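PDB 4Q0Q: L-Ribose isomerase, which probably catalyses the interconversion of L-ribose and L-ribulose at the cobalt-occupied metal site of a cupin-type beta barrel. Local coordinates for residues Asn81-Asp86 against Ser217-Glu222; His119-Glu124 against Leu238-Asn243; Ile76-Asn81 against Gly100-Leu105; Val135-Thr140 against Phe191-Lys196. One frame throughout, in Å; residues are numbered along the deposited sequence.

Contact 1 of 4, residues Asn81-Asp86 against Ser217-Glu222. With QDK (L-ribulose), chain E; RUU (alpha-L-ribulofuranose), chain C.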
# COMPACT_ATOMS: atom_id res chain seq x y z
N ASN A 81 -11.51 20.18 4.93
CA ASN A 81 -11.91 21.45 4.34
C ASN A 81 -11.97 22.39 5.53
O ASN A 81 -13.03 22.71 6.07
CB ASN A 81 -13.27 21.35 3.64
CG ASN A 81 -13.51 22.50 2.68
OD1 ASN A 81 -12.57 23.02 2.08
ND2 ASN A 81 -14.77 22.90 2.51
N GLU A 82 -10.78 22.82 5.94
CA GLU A 82 -10.56 23.69 7.08
C GLU A 82 -10.36 25.15 6.68
O GLU A 82 -9.47 25.48 5.90
CB GLU A 82 -9.33 23.17 7.85
CG GLU A 82 -8.75 24.14 8.87
CD GLU A 82 -9.74 24.51 9.95
OE1 GLU A 82 -10.42 23.60 10.47
OE2 GLU A 82 -9.83 25.70 10.29
N PRO A 83 -11.19 26.05 7.24
CA PRO A 83 -11.14 27.49 6.97
C PRO A 83 -9.81 28.12 7.38
O PRO A 83 -9.33 29.06 6.74
CB PRO A 83 -12.31 28.05 7.78
CG PRO A 83 -13.28 26.89 7.82
CD PRO A 83 -12.35 25.73 8.09
N ALA A 84 -9.22 27.60 8.45
CA ALA A 84 -7.96 28.12 8.97
C ALA A 84 -8.09 29.62 9.31
O ALA A 84 -7.17 30.41 9.10
CB ALA A 84 -6.85 27.91 7.95
N VAL A 85 -9.25 29.99 9.83
CA VAL A 85 -9.50 31.38 10.19
C VAL A 85 -9.03 31.68 11.61
O VAL A 85 -8.67 32.82 11.92
CB VAL A 85 -11.00 31.71 10.06
CG1 VAL A 85 -11.32 33.02 10.78
CG2 VAL A 85 -11.36 31.83 8.58
N ASP A 86 -9.02 30.66 12.47
CA ASP A 86 -8.58 30.83 13.85
C ASP A 86 -7.13 31.29 13.91
O ASP A 86 -6.27 30.72 13.25
CB ASP A 86 -8.71 29.51 14.63
CG ASP A 86 -10.16 29.18 14.97
OD1 ASP A 86 -10.89 28.65 14.10
OD2 ASP A 86 -10.57 29.45 16.12
N SER A 217 -5.36 21.51 -1.48
CA SER A 217 -5.59 22.88 -1.93
C SER A 217 -6.08 23.79 -0.84
O SER A 217 -6.22 23.38 0.31
CB SER A 217 -6.63 22.85 -3.04
OG SER A 217 -7.91 22.58 -2.50
N THR A 218 -6.35 25.05 -1.20
CA THR A 218 -6.88 26.00 -0.24
C THR A 218 -8.37 25.66 -0.09
O THR A 218 -8.87 24.77 -0.77
CB THR A 218 -6.68 27.48 -0.70
OG1 THR A 218 -7.29 27.70 -1.98
CG2 THR A 218 -5.20 27.82 -0.78
N TYR A 219 -9.06 26.37 0.79
CA TYR A 219 -10.46 26.12 1.08
C TYR A 219 -11.40 26.01 -0.12
O TYR A 219 -11.32 26.79 -1.06
CB TYR A 219 -10.99 27.19 2.03
CG TYR A 219 -12.28 26.81 2.71
CD1 TYR A 219 -12.30 25.96 3.81
CD2 TYR A 219 -13.50 27.32 2.25
CE1 TYR A 219 -13.49 25.62 4.45
CE2 TYR A 219 -14.70 26.99 2.88
CZ TYR A 219 -14.69 26.14 3.98
OH TYR A 219 -15.86 25.84 4.62
N SER A 220 -12.30 25.03 -0.06
CA SER A 220 -13.25 24.81 -1.14
C SER A 220 -14.64 25.36 -0.78
O SER A 220 -15.33 24.83 0.09
CB SER A 220 -13.33 23.32 -1.44
OG SER A 220 -14.16 23.07 -2.56
N HIS A 221 -15.03 26.46 -1.43
CA HIS A 221 -16.33 27.09 -1.20
C HIS A 221 -17.35 26.43 -2.14
O HIS A 221 -17.52 26.88 -3.27
CB HIS A 221 -16.25 28.59 -1.51
CG HIS A 221 -15.21 29.32 -0.72
ND1 HIS A 221 -15.41 29.72 0.58
CD2 HIS A 221 -13.95 29.69 -1.04
CE1 HIS A 221 -14.31 30.31 1.03
NE2 HIS A 221 -13.41 30.31 0.06
N GLU A 222 -18.01 25.38 -1.67
CA GLU A 222 -18.98 24.66 -2.49
C GLU A 222 -20.27 24.33 -1.74
O GLU A 222 -20.30 23.42 -0.92
CB GLU A 222 -18.37 23.36 -3.01
CG GLU A 222 -17.10 23.53 -3.83
CD GLU A 222 -16.49 22.20 -4.26
OE1 GLU A 222 -16.07 21.41 -3.38
OE2 GLU A 222 -16.43 21.93 -5.48
C1 QDK E . -14.12 15.22 6.36
O1 QDK E . -15.08 14.22 6.12
C2 QDK E . -14.82 16.53 6.63
O2 QDK E . -15.66 16.61 7.52
C3 QDK E . -14.61 17.70 5.68
O3 QDK E . -15.78 17.91 4.91
C4 QDK E . -14.28 18.96 6.48
O4 QDK E . -15.40 19.35 7.26
C5 QDK E . -13.08 18.70 7.38
O5 QDK E . -12.70 19.90 8.04
C1 RUU C . -10.55 19.72 -8.93
O1 RUU C . -10.07 20.56 -9.98
C2 RUU C . -11.85 20.25 -8.37
O2 RUU C . -11.68 21.59 -7.92
C3 RUU C . -12.46 19.41 -7.26
O3 RUU C . -12.05 19.90 -6.00
C4 RUU C . -13.96 19.67 -7.46
O4 RUU C . -14.31 20.90 -6.83
C5 RUU C . -14.10 19.84 -8.97
O5 RUU C . -12.81 20.27 -9.44
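With chi1 at -163° in both residues, Asn81 and Tyr219 each send CG to the side opposite their own backbone N, and the two side chains meet at about a right angle, the amide lying nearly flat against the phenol ring with the planes 11° apart. Asn81 OD1 sits over one face, toward the rim, 3.4 Å from Tyr219 CD1, and Asn81 ND2 comes 3.6 Å from Tyr219 CZ. Both polar ends of the amide are spent on one loop residue. Ser220 N gives a nearly straight bond to Asn81 OD1 (2.9 Å, 168°), and Asn81 ND2 returns one of 3.1 Å to Ser220 O; each donor meets a lone pair in the plane of its acceptor carbonyl. Two such bonds fix the rotation of the amide and hold the Ser220 backbone in place. On the ring, Glu82 O lies at the edge near the plane, while Pro83 CG packs 3.6 Å from Tyr219 CE1. Ser220 OG then bonds Glu222 OE1 at 2.7 Å, and Glu222 OE2 receives O4 of the alpha-L-ribulofuranose in the metal site, which makes Ser220 a second-shell residue. The contact lies where strands 73-82 and 211-217 run out, with Cys102 of strand 101-108 touching both Asn81 and Ser220. Trp237 packs on Tyr219 and Pro83, and Arg195 of the second subunit binds the carbonyls of Ala84 and Asp86.

Contact 2 of 4, residues His119-Glu124 against Leu238-Asn243. With CO (cobalt (II) ion), chain B; RUU (alpha-L-ribulofuranose), chain C.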
# COMPACT_ATOMS: atom_id res chain seq x y z
N HIS A 119 -11.24 28.60 -10.51
CA HIS A 119 -11.60 29.08 -9.19
C HIS A 119 -11.03 30.49 -9.04
O HIS A 119 -9.91 30.76 -9.48
CB HIS A 119 -11.01 28.18 -8.11
CG HIS A 119 -11.36 26.73 -8.28
ND1 HIS A 119 -12.65 26.26 -8.15
CD2 HIS A 119 -10.59 25.66 -8.57
CE1 HIS A 119 -12.66 24.95 -8.36
NE2 HIS A 119 -11.42 24.57 -8.62
N GLY A 120 -11.79 31.37 -8.41
CA GLY A 120 -11.30 32.72 -8.20
C GLY A 120 -10.43 32.79 -6.96
O GLY A 120 -9.50 33.59 -6.90
N ARG A 121 -10.70 31.92 -5.99
CA ARG A 121 -9.94 31.94 -4.74
C ARG A 121 -9.08 30.71 -4.47
O ARG A 121 -7.99 30.81 -3.90
CB ARG A 121 -10.92 32.11 -3.57
CG ARG A 121 -11.97 33.19 -3.81
CD ARG A 121 -13.10 33.08 -2.80
NE ARG A 121 -14.14 34.10 -2.99
CZ ARG A 121 -14.95 34.16 -4.05
NH1 ARG A 121 -14.87 33.26 -5.02
NH2 ARG A 121 -15.85 35.13 -4.12
N LYS A 122 -9.56 29.54 -4.89
CA LYS A 122 -8.87 28.28 -4.63
C LYS A 122 -7.71 27.85 -5.54
O LYS A 122 -7.86 27.72 -6.75
CB LYS A 122 -9.90 27.14 -4.61
CG LYS A 122 -9.32 25.77 -4.25
CD LYS A 122 -10.41 24.70 -4.12
CE LYS A 122 -10.56 23.88 -5.39
NZ LYS A 122 -11.70 22.92 -5.29
N THR A 123 -6.56 27.61 -4.91
CA THR A 123 -5.39 27.10 -5.62
C THR A 123 -5.28 25.62 -5.20
O THR A 123 -5.46 25.29 -4.02
CB THR A 123 -4.11 27.87 -5.20
OG1 THR A 123 -4.08 29.14 -5.85
CG2 THR A 123 -2.86 27.08 -5.59
N GLU A 124 -5.03 24.74 -6.16
CA GLU A 124 -4.93 23.31 -5.87
C GLU A 124 -3.62 22.69 -6.33
O GLU A 124 -2.85 23.30 -7.07
CB GLU A 124 -6.12 22.55 -6.50
CG GLU A 124 -6.74 23.21 -7.73
CD GLU A 124 -7.95 22.46 -8.31
OE1 GLU A 124 -7.76 21.45 -9.02
OE2 GLU A 124 -9.09 22.88 -8.05
N LEU A 238 -20.74 32.28 3.69
CA LEU A 238 -22.04 31.62 3.63
C LEU A 238 -22.69 31.65 2.25
O LEU A 238 -23.08 32.70 1.76
CB LEU A 238 -22.99 32.25 4.66
CG LEU A 238 -24.38 31.64 4.83
CD1 LEU A 238 -24.27 30.18 5.24
CD2 LEU A 238 -25.15 32.42 5.89
N GLY A 239 -22.79 30.48 1.63
CA GLY A 239 -23.40 30.38 0.31
C GLY A 239 -22.45 30.63 -0.85
O GLY A 239 -22.81 30.45 -2.01
N MET A 240 -21.23 31.04 -0.53
CA MET A 240 -20.22 31.32 -1.55
C MET A 240 -19.91 30.06 -2.37
O MET A 240 -19.69 28.99 -1.81
CB MET A 240 -18.95 31.85 -0.89
CG MET A 240 -17.91 32.39 -1.85
SD MET A 240 -16.35 32.71 -1.01
CE MET A 240 -16.78 34.14 -0.01
N HIS A 241 -19.90 30.20 -3.69
CA HIS A 241 -19.61 29.08 -4.59
C HIS A 241 -18.41 29.46 -5.46
O HIS A 241 -18.56 30.13 -6.48
CB HIS A 241 -20.83 28.77 -5.45
CG HIS A 241 -20.65 27.59 -6.36
ND1 HIS A 241 -20.10 26.40 -5.93
CD2 HIS A 241 -20.98 27.41 -7.66
CE1 HIS A 241 -20.10 25.54 -6.93
NE2 HIS A 241 -20.62 26.12 -7.99
N ASP A 242 -17.23 29.02 -5.05
CA ASP A 242 -15.98 29.33 -5.74
C ASP A 242 -15.68 28.44 -6.95
O ASP A 242 -14.51 28.19 -7.27
CB ASP A 242 -14.83 29.28 -4.73
CG ASP A 242 -13.52 29.74 -5.32
OD1 ASP A 242 -13.50 30.81 -5.96
OD2 ASP A 242 -12.50 29.04 -5.14
N ASN A 243 -16.72 27.96 -7.61
CA ASN A 243 -16.55 27.13 -8.80
C ASN A 243 -17.21 27.81 -9.98
O ASN A 243 -18.35 28.27 -9.89
CB ASN A 243 -17.17 25.75 -8.62
CG ASN A 243 -16.52 24.95 -7.53
OD1 ASN A 243 -15.38 25.21 -7.15
ND2 ASN A 243 -17.24 23.95 -7.01
CO CO B . -10.58 22.77 -9.57
C1 RUU C . -10.55 19.72 -8.93
O1 RUU C . -10.07 20.56 -9.98
C2 RUU C . -11.85 20.25 -8.37
O2 RUU C . -11.68 21.59 -7.92
C3 RUU C . -12.46 19.41 -7.26
O3 RUU C . -12.05 19.90 -6.00
C4 RUU C . -13.96 19.67 -7.46
O4 RUU C . -14.31 20.90 -6.83
C5 RUU C . -14.10 19.84 -8.97
O5 RUU C . -12.81 20.27 -9.44
O HOH W 1 -14.37 25.07 -4.86
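The dense half of this contact is built round the Asp242 carboxylate, which is caught in the turn at Gly120-Lys122. Asp242 OD1 accepts Arg121 N and Arg121 NH1, each at 3.0 Å and from the same face of the carboxylate, the second bond being a salt bridge; a weak bond from Gly120 N adds to them. Asp242 OD2 takes Lys122 N at 3.0 Å on its syn side. The guanidinium stands almost perpendicular to the carboxylate (89°), its NE forms a salt bridge with Glu97, and Met240 SD rests over one of its faces, 3.3 Å from Arg121 NE. The loose side begins beyond Met240, where the exposed Leu238 and Gly239 touch nothing of 119-124. Inward lies the metal site. His119 ND1 donates to Asp242 O at 2.8 Å (161°), in the plane of the imidazole, and this bond orients the ring so that His119 NE2 meets the cobalt at 2.2 Å. Glu124, His117, His199 and sugar O1 and O2 complete the coordination, while Lys122 NZ bonds O2 and O3. A metal that chelates two adjacent sugar oxygens, with a lysine beside them, is consistent with metal-assisted aldose-ketose isomerisation.

Contact 3 of 4, residues Ile76-Asn81 against Gly100-Leu105; sequences IFESLN and GLCDKL. With QDK (L-ribulose), chain E; RUU (alpha-L-ribulofuranose), chain D; RUU (alpha-L-ribulofuranose), chain C.
The Phe77 ring receives Leu105 O obliquely, neither face-on nor at the edge, and packs among Val26, Ala29 and Ala30 of helix 19-35; the CB atoms of Phe77 and Leu105 are 4.4 Å apart. On the sheet face that also carries Cys102 and Lys104, the Glu78 carboxylate has OE1 3.8 Å from Cys102 SG, whereas OE2 accepts O3 of the open-chain L-ribulose at 2.8 Å. Asn81 OD1, whose bond is to Ser220 N, also comes near that sulfur. The strands pair antiparallel, the axes of 76-78 and 101-105 running at 142°. Phe77 and Leu105 form a hydrogen-bonded pair with two backbone bonds, Glu78 and Lys104 a non-hydrogen-bonded one. Then the register slips by one: Asp103 O takes both Ser79 N (2.9 Å) and Leu80 N (3.1 Å), and Asp103 N answers to Leu80 O at 2.7 Å. Beyond the slip, Leu80 CD2 lies alongside Leu101 CB at 4.0 Å. At the other end Ile76 CG2 runs beside Lys104 CG, 3.8 Å away; chi1 of 74° places that CG between the backbone N and carbonyl carbon, and the chain then bends toward Glu215, with which a salt bridge is modelled, though the position of NZ is less certain. Tyr38 hydrogen-bonds both Ser79 and Asp103, and Lys190 of the second subunit forms a salt bridge with Asp103. Ser79 and Leu80 facing Asp103 make a classic beta bulge, here at a corner of strand 73-82 in an antiparallel sheet consistent with a cupin-type barrel.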
# COMPACT_ATOMS: atom_id res chain seq x y z
N ILE A 76 -15.49 12.18 -5.33
CA ILE A 76 -14.62 12.98 -4.49
C ILE A 76 -14.93 12.70 -3.02
O ILE A 76 -16.06 12.85 -2.57
CB ILE A 76 -14.79 14.49 -4.74
CG1 ILE A 76 -14.41 14.84 -6.18
CG2 ILE A 76 -13.94 15.28 -3.74
CD1 ILE A 76 -14.59 16.30 -6.55
N PHE A 77 -13.90 12.29 -2.29
CA PHE A 77 -14.02 12.03 -0.86
C PHE A 77 -13.21 13.11 -0.17
O PHE A 77 -11.98 13.11 -0.25
CB PHE A 77 -13.46 10.65 -0.52
CG PHE A 77 -14.28 9.51 -1.06
CD1 PHE A 77 -15.61 9.35 -0.68
CD2 PHE A 77 -13.71 8.58 -1.93
CE1 PHE A 77 -16.36 8.27 -1.16
CE2 PHE A 77 -14.45 7.50 -2.41
CZ PHE A 77 -15.78 7.35 -2.02
N GLU A 78 -13.90 14.04 0.47
CA GLU A 78 -13.26 15.15 1.16
C GLU A 78 -12.94 14.81 2.62
O GLU A 78 -13.85 14.65 3.44
CB GLU A 78 -14.17 16.37 1.08
CG GLU A 78 -13.67 17.63 1.73
CD GLU A 78 -14.62 18.80 1.53
OE1 GLU A 78 -14.49 19.51 0.51
OE2 GLU A 78 -15.50 19.00 2.39
N SER A 79 -11.66 14.70 2.94
CA SER A 79 -11.26 14.39 4.31
C SER A 79 -10.99 15.65 5.12
O SER A 79 -10.98 15.63 6.36
CB SER A 79 -9.99 13.52 4.32
OG SER A 79 -8.87 14.23 3.83
N LEU A 80 -10.76 16.76 4.42
CA LEU A 80 -10.46 18.01 5.09
C LEU A 80 -10.85 19.24 4.27
O LEU A 80 -10.55 19.32 3.08
CB LEU A 80 -8.97 18.06 5.42
CG LEU A 80 -8.47 19.31 6.16
CD1 LEU A 80 -8.87 19.23 7.63
CD2 LEU A 80 -6.96 19.41 6.03
N ASN A 81 -11.51 20.18 4.93
CA ASN A 81 -11.91 21.45 4.34
C ASN A 81 -11.97 22.39 5.53
O ASN A 81 -13.03 22.71 6.07
CB ASN A 81 -13.27 21.35 3.64
CG ASN A 81 -13.51 22.50 2.68
OD1 ASN A 81 -12.57 23.02 2.08
ND2 ASN A 81 -14.77 22.90 2.51
N GLY A 100 -6.99 28.62 3.86
CA GLY A 100 -7.68 27.43 4.33
C GLY A 100 -6.99 26.19 3.78
O GLY A 100 -6.08 26.30 2.96
N LEU A 101 -7.44 25.02 4.21
CA LEU A 101 -6.84 23.76 3.80
C LEU A 101 -7.89 22.72 3.40
O LEU A 101 -8.80 22.42 4.17
CB LEU A 101 -6.00 23.19 4.95
CG LEU A 101 -4.80 24.04 5.40
CD1 LEU A 101 -4.22 23.48 6.70
CD2 LEU A 101 -3.75 24.07 4.30
N CYS A 102 -7.75 22.18 2.19
CA CYS A 102 -8.68 21.17 1.70
C CYS A 102 -7.93 19.95 1.16
O CYS A 102 -7.04 20.08 0.31
CB CYS A 102 -9.57 21.77 0.59
SG CYS A 102 -10.92 20.68 0.02
N ASP A 103 -8.28 18.77 1.67
CA ASP A 103 -7.66 17.51 1.25
C ASP A 103 -8.77 16.58 0.79
O ASP A 103 -9.77 16.41 1.49
CB ASP A 103 -6.93 16.87 2.44
CG ASP A 103 -5.92 15.82 2.02
OD1 ASP A 103 -6.24 14.99 1.15
OD2 ASP A 103 -4.79 15.82 2.58
N LYS A 104 -8.63 16.00 -0.39
CA LYS A 104 -9.65 15.09 -0.88
C LYS A 104 -9.08 14.09 -1.86
O LYS A 104 -8.05 14.33 -2.49
CB LYS A 104 -10.80 15.87 -1.54
CG LYS A 104 -10.46 16.46 -2.91
CD LYS A 104 -10.56 17.98 -2.91
CE LYS A 104 -9.50 18.60 -2.00
NZ LYS A 104 -9.52 20.10 -2.02
N LEU A 105 -9.75 12.95 -1.97
CA LEU A 105 -9.33 11.91 -2.89
C LEU A 105 -10.31 11.97 -4.06
O LEU A 105 -11.53 11.98 -3.85
CB LEU A 105 -9.42 10.54 -2.21
CG LEU A 105 -8.75 9.43 -3.02
CD1 LEU A 105 -7.25 9.68 -3.06
CD2 LEU A 105 -9.06 8.07 -2.39
C1 QDK E . -14.12 15.22 6.36
O1 QDK E . -15.08 14.22 6.12
C2 QDK E . -14.82 16.53 6.63
O2 QDK E . -15.66 16.61 7.52
C3 QDK E . -14.61 17.70 5.68
O3 QDK E . -15.78 17.91 4.91
C4 QDK E . -14.28 18.96 6.48
O4 QDK E . -15.40 19.35 7.26
C5 QDK E . -13.08 18.70 7.38
O5 QDK E . -12.70 19.90 8.04
C1 RUU D . -16.77 14.39 -0.13
O1 RUU D . -17.09 13.35 0.79
C2 RUU D . -18.01 15.16 -0.57
O2 RUU D . -18.59 14.54 -1.72
C3 RUU D . -17.75 16.63 -0.86
O3 RUU D . -17.76 16.85 -2.27
C4 RUU D . -18.92 17.37 -0.22
O4 RUU D . -19.92 17.63 -1.19
C5 RUU D . -19.47 16.40 0.82
O5 RUU D . -18.97 15.09 0.49
C1 RUU C . -10.55 19.72 -8.93
O1 RUU C . -10.07 20.56 -9.98
C2 RUU C . -11.85 20.25 -8.37
O2 RUU C . -11.68 21.59 -7.92
C3 RUU C . -12.46 19.41 -7.26
O3 RUU C . -12.05 19.90 -6.00
C4 RUU C . -13.96 19.67 -7.46
O4 RUU C . -14.31 20.90 -6.83
C5 RUU C . -14.10 19.84 -8.97
O5 RUU C . -12.81 20.27 -9.44

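Contact 4 of 4, residues Val135-Thr140 against Phe191-Lys196. With RUU (alpha-L-ribulofuranose), chain I.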
# COMPACT_ATOMS: atom_id res chain seq x y z
N VAL A 135 -4.06 16.24 -17.45
CA VAL A 135 -4.54 17.57 -17.11
C VAL A 135 -4.54 18.49 -18.33
O VAL A 135 -3.56 18.53 -19.09
CB VAL A 135 -3.66 18.20 -16.00
CG1 VAL A 135 -4.27 19.50 -15.53
CG2 VAL A 135 -3.51 17.22 -14.84
N PHE A 136 -5.64 19.19 -18.53
CA PHE A 136 -5.80 20.14 -19.62
C PHE A 136 -6.01 21.48 -18.93
O PHE A 136 -6.86 21.60 -18.04
CB PHE A 136 -7.03 19.79 -20.46
CG PHE A 136 -7.07 18.35 -20.90
CD1 PHE A 136 -6.32 17.92 -21.99
CD2 PHE A 136 -7.81 17.41 -20.20
CE1 PHE A 136 -6.32 16.59 -22.38
CE2 PHE A 136 -7.81 16.07 -20.57
CZ PHE A 136 -7.06 15.66 -21.66
N TYR A 137 -5.24 22.50 -19.31
CA TYR A 137 -5.39 23.80 -18.66
C TYR A 137 -4.89 24.98 -19.47
O TYR A 137 -4.17 24.83 -20.45
CB TYR A 137 -4.65 23.79 -17.32
CG TYR A 137 -3.14 23.70 -17.46
CD1 TYR A 137 -2.52 22.49 -17.74
CD2 TYR A 137 -2.35 24.85 -17.35
CE1 TYR A 137 -1.14 22.41 -17.89
CE2 TYR A 137 -0.96 24.78 -17.51
CZ TYR A 137 -0.37 23.56 -17.78
OH TYR A 137 0.99 23.48 -17.93
N SER A 138 -5.30 26.18 -19.04
CA SER A 138 -4.88 27.41 -19.69
C SER A 138 -3.71 27.96 -18.88
O SER A 138 -3.85 28.24 -17.69
CB SER A 138 -6.01 28.45 -19.68
OG SER A 138 -5.51 29.72 -20.09
N PRO A 139 -2.54 28.12 -19.51
CA PRO A 139 -1.35 28.65 -18.83
C PRO A 139 -1.57 30.12 -18.50
O PRO A 139 -0.83 30.71 -17.71
CB PRO A 139 -0.25 28.43 -19.86
CG PRO A 139 -0.98 28.65 -21.16
CD PRO A 139 -2.26 27.88 -20.94
N THR A 140 -2.59 30.70 -19.11
CA THR A 140 -2.92 32.10 -18.89
C THR A 140 -4.01 32.22 -17.83
O THR A 140 -5.05 31.57 -17.91
CB THR A 140 -3.46 32.77 -20.17
OG1 THR A 140 -2.66 32.41 -21.30
CG2 THR A 140 -3.44 34.27 -20.00
N PHE A 191 2.03 18.80 -8.51
CA PHE A 191 1.71 19.74 -9.58
C PHE A 191 0.72 20.79 -9.08
O PHE A 191 -0.36 20.46 -8.61
CB PHE A 191 1.11 19.00 -10.78
CG PHE A 191 0.95 19.86 -12.00
CD1 PHE A 191 2.04 20.17 -12.80
CD2 PHE A 191 -0.30 20.37 -12.35
CE1 PHE A 191 1.90 20.99 -13.93
CE2 PHE A 191 -0.46 21.18 -13.47
CZ PHE A 191 0.65 21.49 -14.26
N VAL A 192 1.09 22.07 -9.19
CA VAL A 192 0.23 23.16 -8.73
C VAL A 192 -0.67 23.80 -9.80
O VAL A 192 -0.22 24.11 -10.90
CB VAL A 192 1.10 24.27 -8.06
CG1 VAL A 192 0.25 25.48 -7.67
CG2 VAL A 192 1.80 23.71 -6.83
N MET A 193 -1.94 23.97 -9.47
CA MET A 193 -2.90 24.61 -10.37
C MET A 193 -3.33 25.89 -9.66
O MET A 193 -4.19 25.87 -8.77
CB MET A 193 -4.11 23.71 -10.62
CG MET A 193 -5.14 24.29 -11.62
SD MET A 193 -4.47 24.64 -13.28
CE MET A 193 -4.03 23.01 -13.84
N HIS A 194 -2.71 27.01 -10.04
CA HIS A 194 -3.03 28.29 -9.43
C HIS A 194 -4.46 28.71 -9.67
O HIS A 194 -5.07 28.35 -10.68
CB HIS A 194 -2.09 29.38 -9.95
CG HIS A 194 -0.68 29.25 -9.46
ND1 HIS A 194 -0.35 29.27 -8.12
CD2 HIS A 194 0.48 29.09 -10.13
CE1 HIS A 194 0.95 29.12 -7.99
NE2 HIS A 194 1.49 29.01 -9.19
N ARG A 195 -5.00 29.46 -8.71
CA ARG A 195 -6.35 29.97 -8.79
C ARG A 195 -6.44 30.84 -10.05
O ARG A 195 -5.43 31.37 -10.52
CB ARG A 195 -6.66 30.81 -7.55
CG ARG A 195 -5.68 31.96 -7.33
CD ARG A 195 -6.08 32.81 -6.13
NE ARG A 195 -5.92 32.10 -4.86
CZ ARG A 195 -4.80 32.09 -4.14
NH1 ARG A 195 -3.74 32.75 -4.56
NH2 ARG A 195 -4.76 31.43 -2.99
N LYS A 196 -7.64 30.98 -10.58
CA LYS A 196 -7.91 31.78 -11.77
C LYS A 196 -7.42 31.16 -13.07
O LYS A 196 -7.36 31.83 -14.10
CB LYS A 196 -7.36 33.20 -11.61
CG LYS A 196 -8.08 34.01 -10.54
CD LYS A 196 -7.56 35.43 -10.45
CE LYS A 196 -8.35 36.25 -9.44
NZ LYS A 196 -8.15 35.75 -8.05
C1 RUU I . -8.16 35.79 -21.03
O1 RUU I . -6.91 36.04 -21.65
C2 RUU I . -8.54 34.32 -21.11
O2 RUU I . -9.33 34.08 -22.27
C3 RUU I . -9.28 33.82 -19.87
O3 RUU I . -10.50 33.21 -20.26
C4 RUU I . -8.37 32.77 -19.24
O4 RUU I . -8.99 31.50 -19.32
C5 RUU I . -7.09 32.76 -20.06
O5 RUU I . -7.33 33.56 -21.23
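Strands 135-137 and 191-193 belong to different sheets and pass 10.6 Å apart at 36°, bringing Tyr137 opposite Met193, so that only side chains bridge the gap between the strands. Phe191 turns its edge toward the face of Tyr137 in an offset edge-to-face pair, centroids 5.9 Å apart and planes at 64°; the nearest atoms are Phe191 CZ and Tyr137 CE1, at 4.2 Å. Met193 packs at the root of the same ring. Bent at chi2 and chi3, it curls its methyl back so that Met193 CE lies 3.6 Å from Tyr137 CB and 3.9 Å from Val135 CG1, while Met193 SD stands obliquely 5.2 Å from the ring centroid, a Met-aromatic contact. A chi1 of 68° sets the Tyr137 ring between its own backbone N and carbonyl carbon, with Met193 CE near both CB and CG. The tyrosine hydroxyl is bonded to Pro156 O. Met193 also packs on Glu124 and His199, both cobalt ligands. With no hydrogen bond across the two segments, cohesion here is dispersive and aromatic, and it is this apolar packing that joins the two sheets beside the metal site.

Overall arrangement
From the N terminus, 76-81 meets 100-105 first, and contact 3 closes a loop of 18 residues between neighbouring antiparallel strands. Contact 1 starts from the same Asn81 but closes only at 217-222, so it crosses contact 3 along the chain. Contact 2 opens at 119-124 and ends at 238-243, overlapping contact 1 in the same crossing manner and following contact 3 in series. The loop of contact 4 falls wholly within the spans of both contacts 1 and 2. Contacts 1 and 3 lie in and beside the six-stranded sheet, contact 4 joins that sheet to the five-stranded one, and contact 2 ties two loops together beside the cobalt. A probable hydrogen bond between Glu222 and Asn243 links contacts 1 and 2.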